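Local coordinates for protein lipase (Pelosinus fermentans, PDB 5AH0) that hydrolyses ester bonds as a zinc-containing lipase of the alpha/beta-hydrolase clan, and also breaks down the polyester poly(butylene adipate-co-terephthalate), at residues T167-F178 against F290-R299; G193-L202 against S214-F223. All coordinates share one frame; numbering follows the deposited sequence.

Contact 1 (T167-F178 against F290-R299)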
# COMPACT_ATOMS: atom_id res chain seq x y z
N THR A 167 -15.36 0.58 -1.16
CA THR A 167 -16.46 0.78 -2.10
C THR A 167 -16.05 1.78 -3.20
O THR A 167 -16.71 1.89 -4.22
CB THR A 167 -17.73 1.24 -1.37
OG1 THR A 167 -17.46 2.40 -0.58
CG2 THR A 167 -18.17 0.15 -0.42
N LEU A 168 -14.93 2.47 -3.01
CA LEU A 168 -14.41 3.32 -4.07
C LEU A 168 -14.05 2.49 -5.28
O LEU A 168 -14.27 2.90 -6.42
CB LEU A 168 -13.18 4.09 -3.61
CG LEU A 168 -12.74 5.20 -4.57
CD1 LEU A 168 -13.51 6.49 -4.31
CD2 LEU A 168 -11.26 5.44 -4.48
N ALA A 169 -13.50 1.31 -5.04
CA ALA A 169 -13.10 0.43 -6.14
C ALA A 169 -14.27 -0.40 -6.67
O ALA A 169 -14.20 -0.92 -7.78
CB ALA A 169 -11.95 -0.48 -5.71
N ASP A 170 -15.34 -0.53 -5.88
CA ASP A 170 -16.52 -1.27 -6.32
C ASP A 170 -17.28 -0.52 -7.41
O ASP A 170 -17.94 -1.13 -8.25
CB ASP A 170 -17.46 -1.58 -5.14
CG ASP A 170 -16.89 -2.62 -4.17
OD1 ASP A 170 -15.66 -2.80 -4.12
OD2 ASP A 170 -17.68 -3.28 -3.47
N GLY A 171 -17.19 0.81 -7.37
CA GLY A 171 -17.83 1.66 -8.36
C GLY A 171 -17.17 1.64 -9.73
O GLY A 171 -17.64 2.29 -10.67
N ILE A 172 -16.08 0.89 -9.85
CA ILE A 172 -15.38 0.67 -11.12
C ILE A 172 -14.95 1.96 -11.84
O ILE A 172 -13.75 2.21 -11.98
CB ILE A 172 -16.24 -0.15 -12.09
CG1 ILE A 172 -16.53 -1.52 -11.48
CG2 ILE A 172 -15.52 -0.30 -13.42
CD1 ILE A 172 -17.45 -2.40 -12.30
N ASN A 173 -15.90 2.76 -12.29
CA ASN A 173 -15.57 3.95 -13.06
C ASN A 173 -14.92 5.04 -12.22
O ASN A 173 -14.13 5.83 -12.71
CB ASN A 173 -16.81 4.50 -13.74
CG ASN A 173 -16.89 4.12 -15.19
OD1 ASN A 173 -15.89 3.72 -15.79
ND2 ASN A 173 -18.08 4.23 -15.77
N ILE A 174 -15.26 5.08 -10.95
CA ILE A 174 -14.76 6.17 -10.12
C ILE A 174 -13.32 5.89 -9.67
O ILE A 174 -12.58 6.80 -9.32
CB ILE A 174 -15.69 6.40 -8.92
CG1 ILE A 174 -15.35 7.73 -8.25
CG2 ILE A 174 -15.62 5.23 -7.95
CD1 ILE A 174 -16.48 8.29 -7.41
N PHE A 175 -12.93 4.62 -9.71
CA PHE A 175 -11.54 4.22 -9.49
C PHE A 175 -10.60 4.94 -10.46
O PHE A 175 -9.58 5.48 -10.06
CB PHE A 175 -11.40 2.71 -9.65
CG PHE A 175 -9.98 2.23 -9.76
CD1 PHE A 175 -9.35 2.19 -11.00
CD2 PHE A 175 -9.30 1.80 -8.64
CE1 PHE A 175 -8.06 1.75 -11.11
CE2 PHE A 175 -8.00 1.34 -8.74
CZ PHE A 175 -7.37 1.32 -9.97
N GLY A 176 -10.93 4.92 -11.75
CA GLY A 176 -10.13 5.60 -12.75
C GLY A 176 -10.23 7.12 -12.64
O GLY A 176 -9.28 7.84 -12.97
N ASP A 177 -11.37 7.62 -12.20
CA ASP A 177 -11.51 9.06 -12.02
C ASP A 177 -10.60 9.52 -10.90
O ASP A 177 -9.95 10.56 -10.99
CB ASP A 177 -12.95 9.45 -11.71
CG ASP A 177 -13.11 10.94 -11.50
OD1 ASP A 177 -13.23 11.68 -12.51
OD2 ASP A 177 -13.08 11.39 -10.33
N PHE A 178 -10.55 8.72 -9.83
CA PHE A 178 -9.70 9.04 -8.71
C PHE A 178 -8.23 9.03 -9.12
O PHE A 178 -7.46 9.91 -8.73
CB PHE A 178 -9.90 8.07 -7.56
CG PHE A 178 -9.02 8.38 -6.39
CD1 PHE A 178 -9.38 9.39 -5.51
CD2 PHE A 178 -7.82 7.73 -6.20
CE1 PHE A 178 -8.56 9.72 -4.46
CE2 PHE A 178 -6.99 8.05 -5.14
CZ PHE A 178 -7.36 9.05 -4.28
N PHE A 290 -14.88 12.20 -3.52
CA PHE A 290 -14.72 10.77 -3.27
C PHE A 290 -15.24 10.36 -1.89
O PHE A 290 -15.94 9.35 -1.77
CB PHE A 290 -13.25 10.38 -3.48
CG PHE A 290 -12.77 10.73 -4.86
CD1 PHE A 290 -13.27 10.04 -5.96
CD2 PHE A 290 -11.91 11.79 -5.08
CE1 PHE A 290 -12.88 10.38 -7.24
CE2 PHE A 290 -11.52 12.13 -6.36
CZ PHE A 290 -12.00 11.43 -7.43
N GLY A 291 -14.94 11.17 -0.87
CA GLY A 291 -15.53 11.00 0.45
C GLY A 291 -17.05 10.99 0.42
O GLY A 291 -17.67 10.17 1.10
N ARG A 292 -17.65 11.90 -0.34
CA ARG A 292 -19.11 11.96 -0.42
C ARG A 292 -19.66 10.76 -1.18
O ARG A 292 -20.70 10.20 -0.80
CB ARG A 292 -19.59 13.27 -1.07
CG ARG A 292 -19.41 14.47 -0.14
CD ARG A 292 -20.07 15.73 -0.64
NE ARG A 292 -21.46 15.90 -0.21
CZ ARG A 292 -22.50 15.71 -1.00
NH1 ARG A 292 -22.30 15.36 -2.27
NH2 ARG A 292 -23.73 15.89 -0.53
N PHE A 293 -18.97 10.35 -2.24
CA PHE A 293 -19.40 9.18 -2.97
C PHE A 293 -19.41 7.95 -2.07
O PHE A 293 -20.40 7.24 -2.02
CB PHE A 293 -18.53 8.90 -4.20
CG PHE A 293 -18.89 7.61 -4.89
CD1 PHE A 293 -19.93 7.57 -5.81
CD2 PHE A 293 -18.23 6.43 -4.57
CE1 PHE A 293 -20.30 6.38 -6.42
CE2 PHE A 293 -18.58 5.23 -5.18
CZ PHE A 293 -19.62 5.20 -6.11
N ILE A 294 -18.31 7.70 -1.37
CA ILE A 294 -18.21 6.52 -0.51
C ILE A 294 -19.22 6.57 0.63
O ILE A 294 -19.81 5.55 1.01
CB ILE A 294 -16.80 6.38 0.10
CG1 ILE A 294 -15.77 6.21 -1.02
CG2 ILE A 294 -16.71 5.17 1.05
CD1 ILE A 294 -14.35 6.27 -0.54
N GLY A 295 -19.45 7.77 1.15
CA GLY A 295 -20.38 7.94 2.25
C GLY A 295 -21.84 7.80 1.88
O GLY A 295 -22.70 7.85 2.75
N SER A 296 -22.14 7.61 0.59
CA SER A 296 -23.53 7.48 0.15
C SER A 296 -23.76 6.18 -0.64
O SER A 296 -24.87 5.92 -1.09
CB SER A 296 -23.95 8.69 -0.69
OG SER A 296 -23.25 8.73 -1.92
N TYR A 297 -22.71 5.40 -0.82
CA TYR A 297 -22.80 4.18 -1.60
C TYR A 297 -23.24 2.99 -0.75
O TYR A 297 -22.55 2.61 0.19
CB TYR A 297 -21.47 3.87 -2.28
CG TYR A 297 -21.49 2.60 -3.08
CD1 TYR A 297 -21.94 2.59 -4.39
CD2 TYR A 297 -21.04 1.40 -2.53
CE1 TYR A 297 -21.97 1.42 -5.13
CE2 TYR A 297 -21.06 0.22 -3.26
CZ TYR A 297 -21.52 0.24 -4.57
OH TYR A 297 -21.55 -0.92 -5.30
N THR A 298 -24.39 2.41 -1.08
CA THR A 298 -24.83 1.17 -0.43
C THR A 298 -25.13 0.10 -1.48
O THR A 298 -25.31 0.41 -2.66
CB THR A 298 -26.06 1.39 0.47
OG1 THR A 298 -27.15 1.91 -0.31
CG2 THR A 298 -25.73 2.37 1.59
N ARG A 299 -25.16 -1.15 -1.06
CA ARG A 299 -25.43 -2.23 -1.99
C ARG A 299 -25.89 -3.49 -1.28
O ARG A 299 -25.25 -3.95 -0.33
CB ARG A 299 -24.18 -2.54 -2.82
CG ARG A 299 -24.41 -3.54 -3.91
CD ARG A 299 -23.10 -3.92 -4.52
NE ARG A 299 -22.30 -4.70 -3.61
CZ ARG A 299 -21.00 -4.50 -3.39
NH1 ARG A 299 -20.37 -3.51 -4.02
NH2 ARG A 299 -20.34 -5.28 -2.54
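Phe290 takes the edge of the Phe178 ring on one face, a T-shaped pair with planes at 84° and centroids 4.9 Å apart, while Ile174 CG1 lies at the edge of the Phe290 ring, in its plane, 3.8 Å from Phe290 CE1. Leu168 and Asp177 complete the surround, making Phe290 a knob in a hole formed by 167-178, part of the helical layer of this alpha/beta-hydrolase fold. The Phe293 ring carries Ile174 CD1 over one face, a CH-pi contact 3.9 Å from the centroid, and has Thr167 O at its edge. With CG1 anti to the backbone N (chi1 -167°), Ile174 sends one branch past both rings. Replacing Phe290 by an alanine removes the ring that fills this hole and would probably leave a gap between Leu168, Ile174 and Phe178. Further along, Thr167 CB rests obliquely against Tyr297 CD2, and Leu168 CD1 meets Ile294 CD1. The polar end is a salt bridge between Asp170 and Arg299; Thr241 OG1 also bonds to Asp170 OD2, and Val305 O accepts from Arg299 NH2. Carboxylate and guanidinium are nearly coplanar, and Arg299 NH1 reaches the anti side of Asp170 OD2 at 2.8 Å, with an N-H...O angle of 173°.

Contact 2 (G193-L202 against S214-F223)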
# COMPACT_ATOMS: atom_id res chain seq x y z
N GLY A 193 3.05 20.87 -13.36
CA GLY A 193 2.27 20.85 -14.57
C GLY A 193 2.55 19.57 -15.35
O GLY A 193 2.74 18.51 -14.75
N GLU A 194 2.62 19.68 -16.67
CA GLU A 194 2.86 18.53 -17.54
C GLU A 194 4.23 17.88 -17.36
O GLU A 194 4.47 16.78 -17.84
CB GLU A 194 2.69 18.93 -19.01
CG GLU A 194 1.25 18.98 -19.48
CD GLU A 194 0.64 17.60 -19.68
OE1 GLU A 194 1.40 16.63 -19.89
OE2 GLU A 194 -0.60 17.48 -19.62
N LYS A 195 5.14 18.57 -16.67
CA LYS A 195 6.48 18.03 -16.49
C LYS A 195 6.62 17.22 -15.20
O LYS A 195 7.73 16.91 -14.79
CB LYS A 195 7.53 19.14 -16.53
CG LYS A 195 7.74 19.73 -17.92
CD LYS A 195 9.06 20.49 -18.01
CE LYS A 195 9.40 20.88 -19.45
NZ LYS A 195 10.75 21.50 -19.57
N LEU A 196 5.49 16.87 -14.59
CA LEU A 196 5.49 16.06 -13.37
C LEU A 196 6.14 14.70 -13.61
O LEU A 196 5.80 13.99 -14.55
CB LEU A 196 4.07 15.86 -12.87
CG LEU A 196 3.88 14.99 -11.63
CD1 LEU A 196 4.20 15.76 -10.35
CD2 LEU A 196 2.43 14.47 -11.58
N ILE A 197 7.08 14.34 -12.75
CA ILE A 197 7.68 13.02 -12.83
C ILE A 197 6.80 12.03 -12.09
O ILE A 197 6.73 12.03 -10.86
CB ILE A 197 9.10 13.00 -12.26
CG1 ILE A 197 9.92 14.12 -12.91
CG2 ILE A 197 9.75 11.64 -12.48
CD1 ILE A 197 11.33 14.25 -12.37
N TYR A 198 6.08 11.21 -12.84
CA TYR A 198 5.21 10.20 -12.28
C TYR A 198 5.13 9.03 -13.25
O TYR A 198 4.98 9.23 -14.45
CB TYR A 198 3.81 10.77 -11.99
CG TYR A 198 2.95 9.88 -11.12
CD1 TYR A 198 2.34 8.74 -11.64
CD2 TYR A 198 2.74 10.18 -9.77
CE1 TYR A 198 1.54 7.91 -10.84
CE2 TYR A 198 1.94 9.36 -8.96
CZ TYR A 198 1.35 8.23 -9.51
OH TYR A 198 0.56 7.41 -8.73
N ASP A 199 5.25 7.82 -12.73
CA ASP A 199 5.25 6.64 -13.58
C ASP A 199 4.36 5.53 -13.04
O ASP A 199 4.47 5.15 -11.88
CB ASP A 199 6.67 6.12 -13.76
CG ASP A 199 6.72 4.85 -14.57
OD1 ASP A 199 5.88 4.71 -15.49
OD2 ASP A 199 7.57 3.99 -14.28
N PHE A 200 3.51 4.96 -13.89
CA PHE A 200 2.57 3.96 -13.41
C PHE A 200 3.20 2.59 -13.25
O PHE A 200 2.61 1.70 -12.61
CB PHE A 200 1.35 3.90 -14.32
CG PHE A 200 0.52 5.15 -14.25
CD1 PHE A 200 -0.30 5.39 -13.16
CD2 PHE A 200 0.56 6.09 -15.26
CE1 PHE A 200 -1.06 6.54 -13.07
CE2 PHE A 200 -0.19 7.24 -15.19
CZ PHE A 200 -1.00 7.47 -14.09
N LYS A 201 4.40 2.44 -13.80
CA LYS A 201 5.17 1.21 -13.65
C LYS A 201 4.37 -0.01 -14.09
O LYS A 201 4.16 -0.95 -13.31
CB LYS A 201 5.66 1.06 -12.21
CG LYS A 201 6.49 2.23 -11.72
CD LYS A 201 6.52 2.29 -10.21
CE LYS A 201 6.78 3.71 -9.71
NZ LYS A 201 5.91 4.05 -8.51
N LEU A 202 3.87 0.03 -15.32
CA LEU A 202 3.12 -1.09 -15.87
C LEU A 202 3.84 -1.68 -17.07
O LEU A 202 3.21 -1.98 -18.09
CB LEU A 202 1.71 -0.66 -16.24
CG LEU A 202 0.96 -0.13 -15.01
CD1 LEU A 202 -0.31 0.60 -15.37
CD2 LEU A 202 0.66 -1.29 -14.09
N SER A 214 2.92 13.31 -23.71
CA SER A 214 2.60 14.15 -22.57
C SER A 214 2.10 13.29 -21.40
O SER A 214 1.59 12.19 -21.61
CB SER A 214 1.56 15.19 -22.94
OG SER A 214 0.27 14.61 -22.98
N LEU A 215 2.25 13.79 -20.18
CA LEU A 215 1.77 13.08 -19.00
C LEU A 215 0.27 12.78 -19.10
O LEU A 215 -0.18 11.68 -18.77
CB LEU A 215 2.03 13.89 -17.73
CG LEU A 215 1.55 13.23 -16.43
CD1 LEU A 215 2.32 11.94 -16.15
CD2 LEU A 215 1.67 14.20 -15.26
N THR A 216 -0.48 13.77 -19.58
CA THR A 216 -1.93 13.64 -19.72
C THR A 216 -2.32 12.53 -20.70
O THR A 216 -3.21 11.73 -20.39
CB THR A 216 -2.54 14.97 -20.20
OG1 THR A 216 -2.45 15.94 -19.15
CG2 THR A 216 -4.00 14.78 -20.56
N ASP A 217 -1.67 12.48 -21.86
CA ASP A 217 -1.97 11.43 -22.83
C ASP A 217 -1.57 10.07 -22.30
O ASP A 217 -2.30 9.09 -22.47
CB ASP A 217 -1.25 11.69 -24.16
CG ASP A 217 -1.89 12.78 -24.98
OD1 ASP A 217 -2.64 13.60 -24.39
OD2 ASP A 217 -1.68 12.79 -26.21
N TYR A 218 -0.43 10.01 -21.63
CA TYR A 218 0.07 8.77 -21.04
C TYR A 218 -0.94 8.27 -20.00
O TYR A 218 -1.30 7.08 -20.02
CB TYR A 218 1.45 9.02 -20.41
CG TYR A 218 1.98 7.91 -19.52
CD1 TYR A 218 2.06 6.60 -19.97
CD2 TYR A 218 2.38 8.18 -18.22
CE1 TYR A 218 2.55 5.59 -19.15
CE2 TYR A 218 2.87 7.18 -17.39
CZ TYR A 218 2.95 5.88 -17.87
OH TYR A 218 3.42 4.88 -17.05
N THR A 219 -1.39 9.16 -19.12
CA THR A 219 -2.37 8.81 -18.08
C THR A 219 -3.68 8.28 -18.66
O THR A 219 -4.16 7.23 -18.23
CB THR A 219 -2.70 10.03 -17.17
OG1 THR A 219 -1.48 10.64 -16.72
CG2 THR A 219 -3.50 9.58 -15.97
N ASN A 220 -4.25 9.01 -19.62
CA ASN A 220 -5.47 8.56 -20.28
C ASN A 220 -5.30 7.23 -20.99
O ASN A 220 -6.19 6.38 -20.93
CB ASN A 220 -5.96 9.62 -21.27
CG ASN A 220 -6.63 10.79 -20.57
OD1 ASN A 220 -7.18 10.63 -19.47
ND2 ASN A 220 -6.61 11.96 -21.20
N ARG A 221 -4.18 7.03 -21.67
CA ARG A 221 -3.96 5.78 -22.39
C ARG A 221 -3.92 4.60 -21.41
O ARG A 221 -4.44 3.52 -21.71
CB ARG A 221 -2.67 5.85 -23.21
CG ARG A 221 -2.33 4.56 -23.97
CD ARG A 221 -1.23 4.80 -25.01
NE ARG A 221 0.04 5.20 -24.39
CZ ARG A 221 0.96 4.36 -23.93
NH1 ARG A 221 0.78 3.05 -24.04
NH2 ARG A 221 2.07 4.83 -23.39
N VAL A 222 -3.36 4.81 -20.22
CA VAL A 222 -3.30 3.75 -19.22
C VAL A 222 -4.68 3.29 -18.74
O VAL A 222 -4.96 2.09 -18.70
CB VAL A 222 -2.49 4.20 -17.99
CG1 VAL A 222 -2.76 3.27 -16.79
CG2 VAL A 222 -1.00 4.27 -18.33
N PHE A 223 -5.54 4.24 -18.39
CA PHE A 223 -6.83 3.92 -17.77
C PHE A 223 -7.98 3.79 -18.78
O PHE A 223 -9.12 3.52 -18.41
CB PHE A 223 -7.15 4.97 -16.70
CG PHE A 223 -6.21 4.94 -15.54
CD1 PHE A 223 -6.38 4.02 -14.51
CD2 PHE A 223 -5.12 5.79 -15.49
CE1 PHE A 223 -5.50 3.97 -13.45
CE2 PHE A 223 -4.24 5.75 -14.42
CZ PHE A 223 -4.42 4.84 -13.40
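Phe200 is wedged against the buried side of helix 215-223, where packing is dense. Tyr218 CE2 lies at the edge of the Phe200 ring, near its plane, 3.3 Å from Phe200 CD2, and the two rings are inclined at 51°, neither stacked nor T-shaped. Phe223 instead turns its edge toward the Phe200 face in an offset edge-to-face pair, planes at 83°, so the three rings form an aromatic cluster. Thr219 CG2 and Val222 CG2 approach Phe200 obliquely, and Val183 of helix 173-190 also touches it. Phe200 CG lies anti to its own carbonyl carbon (chi1 -67°), which carries the ring onto the helix.

Beside the cluster, the backbone N of Phe200 donates to Tyr218 OH at 3.2 Å. Asp199 OD1 lies 2.9 Å from the same Tyr218 OH and receives Lys201 N from above its carboxylate plane, an Asx turn; its other oxygen, OD2, forms a salt bridge with Arg87. The irregular segment 193-202 thus runs over a helix whose start is capped: Ser214 at the N-cap accepts from Asp217 N, 3.1 Å from Ser214 OG.

Toward the helix start the contact turns polar and more open to solvent. Leu215 is still buried, its CD2 lying 3.8 Å from Leu196 CD2, but Glu194 and Thr216 are exposed. Glu194, its chain bent at chi2, brings its carboxylate to the first turn. Thr216 OG1 donates to Glu194 OE2, although the 2.5 Å separation is too short to be taken at face value. Glu194 OE1 lies 3.0 Å from Leu215 N. Thr216 N reaches Glu194 OE1 in a weak bond of 3.4 Å, and this N-H at the helix start would probably help to stabilise the negative charge of the carboxylate.

Contact 1 and contact 2 share helix 173-190: its first turns, 173-178, belong to contact 1, while Val183 farther along touches Phe200 and Leu215 of contact 2. Their centres are about 22 Å apart, yet they meet where Phe175 CE1 packs 4.1 Å from Phe223 CE1. Phe175 points away from 290-299, so different sides of the helix serve the two neighbours. In sequence, both segments of contact 2 fall between those of contact 1. The zinc ion, held by Asp56, His76, His82 and Asp233, lies about 9 Å from the Leu202 side chain, placing the end of 193-202 near the metal site without making it a ligand.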